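Local coordinates for thylakoid lumenal 15 kDa protein 1, chloroplastic (Arabidopsis thaliana, PDB 3N90) that is of unknown function but folds as a pentapeptide-repeat, right-handed quadrilateral beta helix in the thylakoid lumen of the chloroplast, at residues A1-Q10 with K21-D32. The protein carries 2 engineered substitutions. Residues are numbered along the deposited sequence; the frame is centred on the assembly and turned at random.
Sequences AFKGGGPYGQ and KDFSGQTLIRQD. With SO4 (sulfate ion), chain B.
Phe2 of the N-terminal segment 1-10 packs on Phe23, a buried ring of the right-handed quadrilateral beta helix, and Tyr8 meets its edge, so that the segment lies against the N-terminal end of this pentapeptide-repeat fold. The three rings form an aromatic cluster. Phe23 turns its edge to the face of Tyr8, with planes at 78°, while Gly6 CA lies over the centre of the opposite face. Phe2 meets Phe23 obliquely, CD2 lying 3.5 Å from Phe23 CE1; beyond, Phe43 is nearly parallel to Phe23, and Phe33 meets it edge-to-face. Leu28 CD2 reaches the Tyr8 edge at CD2, and the aliphatic chain of Lys21 crosses the Phe2 ring at a slant, CE 3.6 Å from Phe2 CE1.

Among the polar contacts, Phe2 N donates to Asp22 O at 3.1 Å. The Gln26 amide lies nearly coplanar with the Tyr8 ring; its weak hydrogen bond from NE2 to Tyr8 OH is doubtful, because NE2 also comes improbably close, 2.7 Å, to Tyr8 CE2. The hydroxyl donates to Phe2 O, which also accepts from Gly5 N. A bend at chi2 (66°) brings the Gln31 amide toward segment 1-10, where NE2 donates to Tyr8 O at 3.0 Å from above the carbonyl plane; NE2 is also hydrogen-bonded to Thr13 OG1. A water joins Gln31 OE1 to Tyr8 N.

At the far end, the Gln10 amide uses both its polar atoms on backbone: OE1 accepts from Asp32 N at 2.8 Å, and NE2 donates to Arg30 O at 2.9 Å, with that oxygen in the plane of the Gln10 amide.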
# COMPACT_ATOMS: atom_id res chain seq x y z
N ALA A 1 18.25 1.19 7.07
CA ALA A 1 17.85 2.59 7.45
C ALA A 1 18.27 3.53 6.33
O ALA A 1 19.43 4.01 6.30
CB ALA A 1 18.47 2.99 8.78
N PHE A 2 17.34 3.77 5.41
CA PHE A 2 17.63 4.50 4.20
C PHE A 2 18.20 5.87 4.52
O PHE A 2 17.55 6.67 5.22
CB PHE A 2 16.42 4.60 3.27
CG PHE A 2 16.70 5.38 2.01
CD1 PHE A 2 17.56 4.87 1.03
CD2 PHE A 2 16.13 6.63 1.82
CE1 PHE A 2 17.84 5.62 -0.10
CE2 PHE A 2 16.39 7.37 0.67
CZ PHE A 2 17.24 6.87 -0.30
N LYS A 3 19.42 6.13 4.02
CA LYS A 3 20.14 7.40 4.28
C LYS A 3 20.22 7.74 5.77
O LYS A 3 20.11 8.91 6.15
CB LYS A 3 19.51 8.58 3.52
CG LYS A 3 19.77 8.59 2.02
CD LYS A 3 19.24 9.89 1.40
CE LYS A 3 19.29 9.86 -0.14
NZ LYS A 3 20.65 9.57 -0.71
N GLY A 4 20.38 6.71 6.61
CA GLY A 4 20.45 6.89 8.07
C GLY A 4 19.15 7.17 8.82
O GLY A 4 19.16 7.27 10.04
N GLY A 5 18.04 7.33 8.10
CA GLY A 5 16.75 7.52 8.77
C GLY A 5 15.84 8.71 8.45
O GLY A 5 14.62 8.58 8.52
N GLY A 6 16.37 9.88 8.15
CA GLY A 6 15.45 11.03 7.95
C GLY A 6 14.72 11.51 9.21
O GLY A 6 15.00 11.01 10.30
N PRO A 7 13.72 12.42 9.08
CA PRO A 7 12.75 12.66 7.99
C PRO A 7 13.37 12.96 6.63
O PRO A 7 14.52 13.42 6.54
CB PRO A 7 11.97 13.90 8.47
CG PRO A 7 12.93 14.59 9.39
CD PRO A 7 13.58 13.44 10.13
N TYR A 8 12.59 12.68 5.60
CA TYR A 8 13.04 12.84 4.24
C TYR A 8 12.28 13.97 3.58
O TYR A 8 11.03 13.96 3.54
CB TYR A 8 12.85 11.54 3.43
CG TYR A 8 13.44 10.30 4.07
CD1 TYR A 8 14.80 10.03 3.97
CD2 TYR A 8 12.65 9.39 4.77
CE1 TYR A 8 15.36 8.90 4.54
CE2 TYR A 8 13.19 8.26 5.35
CZ TYR A 8 14.56 8.02 5.23
OH TYR A 8 15.12 6.89 5.79
N GLY A 9 13.02 14.92 3.02
CA GLY A 9 12.42 15.95 2.17
C GLY A 9 11.68 15.30 1.01
O GLY A 9 12.03 14.19 0.61
N GLN A 10 10.68 15.97 0.46
CA GLN A 10 9.86 15.36 -0.61
C GLN A 10 10.71 15.10 -1.86
O GLN A 10 10.46 14.13 -2.60
CB GLN A 10 8.66 16.24 -0.93
CG GLN A 10 7.68 16.44 0.24
CD GLN A 10 6.94 15.17 0.65
OE1 GLN A 10 7.45 14.05 0.50
NE2 GLN A 10 5.72 15.33 1.15
N LYS A 21 15.17 -0.24 -1.44
CA LYS A 21 15.52 0.62 -0.31
C LYS A 21 14.74 0.25 0.94
O LYS A 21 13.58 -0.24 0.86
CB LYS A 21 15.42 2.11 -0.64
CG LYS A 21 16.28 2.59 -1.82
CD LYS A 21 17.72 2.13 -1.70
CE LYS A 21 18.69 3.01 -2.45
NZ LYS A 21 20.08 2.78 -1.90
N ASP A 22 15.37 0.45 2.10
CA ASP A 22 14.75 0.02 3.35
C ASP A 22 14.16 1.19 4.13
O ASP A 22 14.87 2.01 4.69
CB ASP A 22 15.72 -0.82 4.20
CG ASP A 22 15.04 -1.52 5.37
OD1 ASP A 22 13.95 -1.09 5.80
OD2 ASP A 22 15.61 -2.53 5.88
N PHE A 23 12.82 1.28 4.11
CA PHE A 23 12.09 2.29 4.84
C PHE A 23 11.31 1.68 6.03
O PHE A 23 10.42 2.32 6.56
CB PHE A 23 11.08 2.97 3.91
CG PHE A 23 11.70 3.86 2.85
CD1 PHE A 23 12.09 5.16 3.16
CD2 PHE A 23 11.90 3.38 1.55
CE1 PHE A 23 12.67 6.02 2.17
CE2 PHE A 23 12.49 4.20 0.57
CZ PHE A 23 12.85 5.53 0.88
N SER A 24 11.65 0.46 6.42
CA SER A 24 10.85 -0.28 7.42
C SER A 24 10.77 0.50 8.74
O SER A 24 11.77 1.07 9.19
CB SER A 24 11.41 -1.69 7.62
OG SER A 24 12.78 -1.59 7.98
N GLY A 25 9.58 0.58 9.31
CA GLY A 25 9.33 1.27 10.60
C GLY A 25 9.42 2.79 10.62
O GLY A 25 9.26 3.43 11.69
N GLN A 26 9.66 3.40 9.47
CA GLN A 26 9.89 4.83 9.44
C GLN A 26 8.61 5.63 9.41
O GLN A 26 7.58 5.15 8.92
CB GLN A 26 10.77 5.18 8.27
CG GLN A 26 12.07 4.39 8.35
CD GLN A 26 13.11 4.93 7.46
OE1 GLN A 26 14.20 4.35 7.33
NE2 GLN A 26 12.81 6.03 6.81
N THR A 27 8.69 6.86 9.93
CA THR A 27 7.59 7.79 9.88
C THR A 27 7.66 8.52 8.57
O THR A 27 8.58 9.31 8.32
CB THR A 27 7.64 8.77 11.05
OG1 THR A 27 7.65 8.02 12.25
CG2 THR A 27 6.41 9.66 11.06
N LEU A 28 6.68 8.21 7.70
CA LEU A 28 6.59 8.77 6.36
C LEU A 28 5.19 9.34 6.06
O LEU A 28 4.64 9.15 4.97
CB LEU A 28 6.98 7.71 5.31
CG LEU A 28 8.36 7.07 5.56
CD1 LEU A 28 8.45 5.73 4.88
CD2 LEU A 28 9.43 8.01 5.09
N ILE A 29 4.64 10.06 7.02
CA ILE A 29 3.32 10.62 6.87
C ILE A 29 3.31 11.59 5.70
O ILE A 29 4.12 12.51 5.65
CB ILE A 29 2.91 11.30 8.19
CG1 ILE A 29 2.74 10.23 9.29
CG2 ILE A 29 1.70 12.20 7.98
CD1 ILE A 29 2.45 10.80 10.72
N ARG A 30 2.42 11.36 4.74
CA ARG A 30 2.29 12.24 3.59
C ARG A 30 3.59 12.40 2.75
O ARG A 30 3.73 13.35 2.01
CB ARG A 30 1.71 13.61 4.00
CG ARG A 30 0.24 13.45 4.48
CD ARG A 30 -0.24 14.74 5.10
NE ARG A 30 -1.66 14.68 5.47
CZ ARG A 30 -2.20 15.33 6.49
NH1 ARG A 30 -1.43 16.06 7.30
NH2 ARG A 30 -3.51 15.24 6.71
N GLN A 31 4.46 11.41 2.87
CA GLN A 31 5.64 11.31 2.00
C GLN A 31 5.19 11.19 0.53
O GLN A 31 4.21 10.47 0.20
CB GLN A 31 6.47 10.10 2.38
CG GLN A 31 7.93 10.23 1.89
CD GLN A 31 8.69 11.35 2.57
OE1 GLN A 31 8.49 11.61 3.78
NE2 GLN A 31 9.57 12.03 1.81
N ASP A 32 5.90 11.91 -0.35
CA ASP A 32 5.58 11.96 -1.78
C ASP A 32 6.48 10.94 -2.52
O ASP A 32 7.65 11.19 -2.77
CB ASP A 32 5.82 13.38 -2.35
CG ASP A 32 5.30 13.54 -3.78
OD1 ASP A 32 4.86 12.53 -4.41
OD2 ASP A 32 5.29 14.69 -4.30
S SO4 B . 9.23 18.26 3.79
O1 SO4 B . 9.66 18.56 2.42
O2 SO4 B . 9.65 19.32 4.72
O3 SO4 B . 9.92 17.03 4.24
O4 SO4 B . 7.80 18.11 3.85
O HOH W 1 9.96 11.57 6.07